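Local coordinates for lumazine protein (Photobacterium kishitanii, PDB 3A35) that acts as an antenna in bacterial bioluminescence, binding a lumazine or flavin chromophore and shifting the luciferase emission to shorter wavelength, at residues F61-A66 against T70-L75. Sequence-based numbering, arbitrary orientation.
With RBF (riboflavin), chain C.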
ATOM      1  N   PHE A  61      -5.292   8.285 -11.665  1.00 11.70           N
ATOM      2  CA  PHE A  61      -5.669   8.824 -10.357  1.00  9.62           C
ATOM      3  C   PHE A  61      -5.021  10.142 -10.184  1.00 11.81           C
ATOM      4  O   PHE A  61      -3.857  10.343 -10.538  1.00 12.00           O
ATOM      5  CB  PHE A  61      -5.138   7.879  -9.189  1.00 10.20           C
ATOM      6  CG  PHE A  61      -5.657   6.472  -9.252  1.00 10.23           C
ATOM      7  CD1 PHE A  61      -6.862   6.152  -8.580  1.00 11.82           C
ATOM      8  CD2 PHE A  61      -4.993   5.514  -9.972  1.00 10.42           C
ATOM      9  CE1 PHE A  61      -7.374   4.885  -8.631  1.00 11.56           C
ATOM     10  CE2 PHE A  61      -5.543   4.160 -10.021  1.00 11.11           C
ATOM     11  CZ  PHE A  61      -6.693   3.883  -9.348  1.00 11.71           C
ATOM     12  N   ASP A  62      -5.717  11.091  -9.537  1.00 11.93           N
ATOM     13  CA  ASP A  62      -5.050  12.286  -9.015  1.00 12.20           C
ATOM     14  C   ASP A  62      -4.673  12.188  -7.548  1.00 12.58           C
ATOM     15  O   ASP A  62      -5.613  11.786  -6.729  1.00 16.46           O
ATOM     16  CB  ASP A  62      -6.014  13.477  -9.243  1.00 13.65           C
ATOM     17  CG  ASP A  62      -6.101  13.932 -10.637  1.00 18.61           C
ATOM     18  OD1 ASP A  62      -5.064  13.894 -11.360  1.00 17.84           O
ATOM     19  OD2 ASP A  62      -7.150  14.449 -11.139  1.00 23.18           O
ATOM     20  N   ILE A  63      -3.451  12.465  -7.218  1.00 11.70           N
ATOM     21  CA  ILE A  63      -3.022  12.414  -5.843  1.00 12.11           C
ATOM     22  C   ILE A  63      -2.913  13.899  -5.465  1.00 13.01           C
ATOM     23  O   ILE A  63      -2.080  14.627  -5.981  1.00 14.05           O
ATOM     24  CB  ILE A  63      -1.662  11.686  -5.713  1.00 15.82           C
ATOM     25  CG1 ILE A  63      -1.858  10.174  -6.208  1.00 19.87           C
ATOM     26  CG2 ILE A  63      -1.196  11.601  -4.260  1.00 15.34           C
ATOM     27  CD1 ILE A  63      -1.358   9.914  -7.466  1.00 22.86           C
ATOM     28  N   ASP A  64      -3.750  14.286  -4.500  1.00 13.07           N
ATOM     29  CA  ASP A  64      -3.849  15.722  -4.064  1.00 12.06           C
ATOM     30  C   ASP A  64      -3.968  15.703  -2.546  1.00 11.32           C
ATOM     31  O   ASP A  64      -3.043  15.988  -1.850  1.00 13.66           O
ATOM     32  CB  ASP A  64      -4.946  16.434  -4.823  1.00 15.34           C
ATOM     33  CG  ASP A  64      -6.214  15.673  -5.034  1.00 18.30           C
ATOM     34  OD1 ASP A  64      -6.734  14.851  -4.243  1.00 23.37           O
ATOM     35  OD2 ASP A  64      -6.916  15.937  -6.069  1.00 25.43           O
ATOM     36  N   GLN A  65      -5.193  15.278  -2.091  1.00 10.99           N
ATOM     37  CA  GLN A  65      -5.356  15.207  -0.661  1.00 12.03           C
ATOM     38  C   GLN A  65      -4.340  14.349   0.042  1.00 11.45           C
ATOM     39  O   GLN A  65      -3.901  14.555   1.136  1.00 12.72           O
ATOM     40  CB  GLN A  65      -6.736  14.693  -0.448  1.00 14.52           C
ATOM     41  CG  GLN A  65      -7.137  14.620   1.029  1.00 15.10           C
ATOM     42  CD  GLN A  65      -8.579  14.082   1.172  1.00 15.54           C
ATOM     43  OE1 GLN A  65      -9.420  14.090   0.263  1.00 17.23           O
ATOM     44  NE2 GLN A  65      -8.805  13.587   2.376  1.00 17.36           N
ATOM     45  N   ALA A  66      -3.915  13.240  -0.681  1.00 10.88           N
ATOM     46  CA  ALA A  66      -3.000  12.324  -0.109  1.00 10.83           C
ATOM     47  C   ALA A  66      -1.509  12.615  -0.287  1.00 10.57           C
ATOM     48  O   ALA A  66      -0.649  11.902   0.212  1.00 10.88           O
ATOM     49  CB  ALA A  66      -3.244  10.928  -0.772  1.00 11.87           C
ATOM     50  N   THR A  70       1.840  10.232   1.964  1.00 10.77           N
ATOM     51  CA  THR A  70       2.041   8.944   1.234  1.00 10.73           C
ATOM     52  C   THR A  70       3.288   8.993   0.375  1.00 11.22           C
ATOM     53  O   THR A  70       3.893  10.074   0.204  1.00 13.34           O
ATOM     54  CB  THR A  70       0.809   8.646   0.283  1.00 11.80           C
ATOM     55  OG1 THR A  70       0.735   9.725  -0.671  1.00 12.58           O
ATOM     56  CG2 THR A  70      -0.514   8.586   1.080  1.00 12.74           C
ATOM     57  N   THR A  71       3.635   7.855  -0.224  1.00 10.31           N
ATOM     58  CA  THR A  71       4.840   7.774  -1.069  1.00 11.17           C
ATOM     59  C   THR A  71       4.652   8.265  -2.460  1.00 11.72           C
ATOM     60  O   THR A  71       5.661   8.291  -3.255  1.00 13.06           O
ATOM     61  CB  THR A  71       5.379   6.336  -0.992  1.00 11.16           C
ATOM     62  OG1 THR A  71       4.360   5.530  -1.551  1.00 12.51           O
ATOM     63  CG2 THR A  71       5.682   5.947   0.415  1.00 12.93           C
ATOM     64  N   PHE A  72       3.399   8.530  -2.899  1.00 11.20           N
ATOM     65  CA  PHE A  72       3.192   8.775  -4.335  1.00 11.81           C
ATOM     66  C   PHE A  72       4.101   9.875  -4.962  1.00 11.72           C
ATOM     67  O   PHE A  72       4.606   9.647  -6.072  1.00 12.49           O
ATOM     68  CB  PHE A  72       1.765   9.163  -4.583  1.00 12.24           C
ATOM     69  CG  PHE A  72       0.806   8.013  -4.391  1.00  9.93           C
ATOM     70  CD1 PHE A  72       0.741   7.014  -5.339  1.00 11.48           C
ATOM     71  CD2 PHE A  72       0.035   7.910  -3.254  1.00 11.30           C
ATOM     72  CE1 PHE A  72      -0.185   5.950  -5.145  1.00 11.88           C
ATOM     73  CE2 PHE A  72      -0.865   6.848  -3.064  1.00 12.11           C
ATOM     74  CZ  PHE A  72      -0.951   5.857  -3.984  1.00 13.72           C
ATOM     75  N   ARG A  73       4.418  10.874  -4.163  0.50 11.48           N
ATOM     76  CA  ARG A  73       5.105  12.075  -4.682  0.50 13.36           C
ATOM     77  C   ARG A  73       6.403  11.627  -5.238  0.50 12.35           C
ATOM     78  O   ARG A  73       6.845  12.237  -6.297  0.50 12.10           O
ATOM     79  CB  ARG A  73       5.216  13.068  -3.514  0.50 11.99           C
ATOM     80  CG  ARG A  73       5.985  14.418  -3.843  0.50 16.91           C
ATOM     81  CD  ARG A  73       5.877  15.409  -2.726  0.50 14.92           C
ATOM     82  NE  ARG A  73       5.949  14.834  -1.361  0.50 22.25           N
ATOM     83  CZ  ARG A  73       5.333  15.364  -0.301  0.50 19.74           C
ATOM     84  NH1 ARG A  73       4.626  16.465  -0.488  0.50 18.95           N
ATOM     85  NH2 ARG A  73       5.454  14.843   0.910  0.50 21.82           N
ATOM     86  N   GLU A  74       7.018  10.607  -4.620  1.00 13.08           N
ATOM     87  CA  GLU A  74       8.390  10.172  -5.029  1.00 16.61           C
ATOM     88  C   GLU A  74       8.408   8.948  -5.818  1.00 16.15           C
ATOM     89  O   GLU A  74       9.480   8.455  -6.112  1.00 18.05           O
ATOM     90  CB  GLU A  74       9.227   9.870  -3.816  1.00 18.80           C
ATOM     91  CG  GLU A  74      10.430  10.679  -3.608  1.00 34.05           C
ATOM     92  CD  GLU A  74      10.100  11.749  -2.698  1.00 43.87           C
ATOM     93  OE1 GLU A  74       9.311  12.596  -3.195  1.00 46.85           O
ATOM     94  OE2 GLU A  74      10.622  11.748  -1.527  1.00 44.66           O
ATOM     95  N   LEU A  75       7.279   8.388  -6.193  1.00 13.30           N
ATOM     96  CA  LEU A  75       7.363   7.219  -7.035  1.00 12.95           C
ATOM     97  C   LEU A  75       7.744   7.630  -8.488  1.00 15.57           C
ATOM     98  O   LEU A  75       7.664   8.780  -8.901  1.00 16.62           O
ATOM     99  CB  LEU A  75       5.997   6.441  -7.019  1.00 15.65           C
ATOM    100  CG  LEU A  75       5.514   5.924  -5.640  1.00 14.79           C
ATOM    101  CD1 LEU A  75       4.166   5.241  -5.893  1.00 17.51           C
ATOM    102  CD2 LEU A  75       6.499   5.038  -5.105  1.00 17.23           C
TER
HETATM  103  N1  RBF C 191      -6.802  11.351  -1.876  1.00 11.17           N
HETATM  104  C2  RBF C 191      -6.253  11.717  -3.053  1.00 10.34           C
HETATM  105  O2  RBF C 191      -5.133  12.314  -3.094  1.00 11.08           O
HETATM  106  N3  RBF C 191      -6.822  11.415  -4.286  1.00 10.42           N
HETATM  107  C4  RBF C 191      -8.036  10.690  -4.364  1.00  9.68           C
HETATM  108  O4  RBF C 191      -8.496  10.446  -5.486  1.00 10.49           O
HETATM  109  C4A RBF C 191      -8.620  10.397  -3.117  1.00  9.13           C
HETATM  110  N5  RBF C 191      -9.918   9.757  -3.151  1.00 12.60           N
HETATM  111  C5A RBF C 191     -10.488   9.447  -1.917  1.00 10.46           C
HETATM  112  C6  RBF C 191     -11.793   8.948  -1.957  1.00 10.92           C
HETATM  113  C7  RBF C 191     -12.367   8.673  -0.684  1.00 11.23           C
HETATM  114  C7M RBF C 191     -13.840   8.172  -0.743  1.00 13.59           C
HETATM  115  C8  RBF C 191     -11.718   8.842   0.500  1.00  9.66           C
HETATM  116  C8M RBF C 191     -12.384   8.466   1.756  1.00 14.37           C
HETATM  117  C9  RBF C 191     -10.368   9.339   0.518  1.00 11.39           C
HETATM  118  C9A RBF C 191      -9.799   9.724  -0.700  1.00 11.69           C
HETATM  119  N10 RBF C 191      -8.497  10.328  -0.725  1.00  9.34           N
HETATM  120  C10 RBF C 191      -7.991  10.704  -1.942  1.00  8.50           C
HETATM  121  C1' RBF C 191      -7.814  10.707   0.443  1.00 10.09           C
HETATM  122  C2' RBF C 191      -6.656   9.819   0.849  1.00 10.09           C
HETATM  123  O2' RBF C 191      -7.132   8.437   0.972  1.00 11.04           O
HETATM  124  C3' RBF C 191      -6.106  10.214   2.117  1.00 11.58           C
HETATM  125  O3' RBF C 191      -5.684  11.667   1.900  1.00 12.43           O
HETATM  126  C4' RBF C 191      -4.775   9.526   2.468  1.00  9.64           C
HETATM  127  O4' RBF C 191      -5.042   8.154   2.833  1.00 11.66           O
HETATM  128  C5' RBF C 191      -4.066  10.194   3.654  1.00 14.60           C
HETATM  129  O5' RBF C 191      -2.775   9.634   3.902  1.00 13.26           O
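Ile63 lies against Phe72, its two branches spread in overlapping fashion over the root and ring of the aromatic residue. From CB, the methyl Ile63 CG2 stands anti to the backbone N and comes nearest to Phe72 CB, at 3.8 Å. The other branch passes over a face of the ring: Ile63 CG1 lies 4.2 Å from the centroid of the Phe72 ring, 23° off its normal, a CH-pi contact offset toward the rim. At the tip, Ile63 CD1 reaches the Phe72 CD1 side at 4.2 Å. A beta-branched residue suits this strand end, since its two arms together cover both the root and the face of the ring. Phenylalanine suits the other side, its flat ring offering a face to Ile63 while touching Leu49 and Val44.

The second link is polar. Thr70 OG1 donates to Ala66 O at 2.7 Å, approaching from above the carbonyl plane, the bond making 134° with the C=O. The hydroxyl is placed for this by a chi1 of 61°, between the backbone N and carbonyl carbon, while Thr70 CG2 packs 4.0 Å from Ala66 CB. Threonine thus supplies both a donor for the carbonyl of buried Ala66 and a methyl for its apolar surroundings, and the small alanine allows close approach to the riboflavin.

Beyond this packing, the 61-66 backbone reads the pyrimidine edge of riboflavin: N3 donates to Asp62 O at 2.8 Å, and O2 is gripped by Asp64 N at 2.8 Å and by Ala66 N at 2.9 Å. The two links therefore tie a wall of the chromophore pocket to the chain that follows it.

Strand 58-63 belongs to the N-terminal six-stranded antiparallel barrel, as do strands 47-55 and 41-44, which carry Leu49 and Val44; Thr70 meets Asn179 of strand 177-182, in the second barrel.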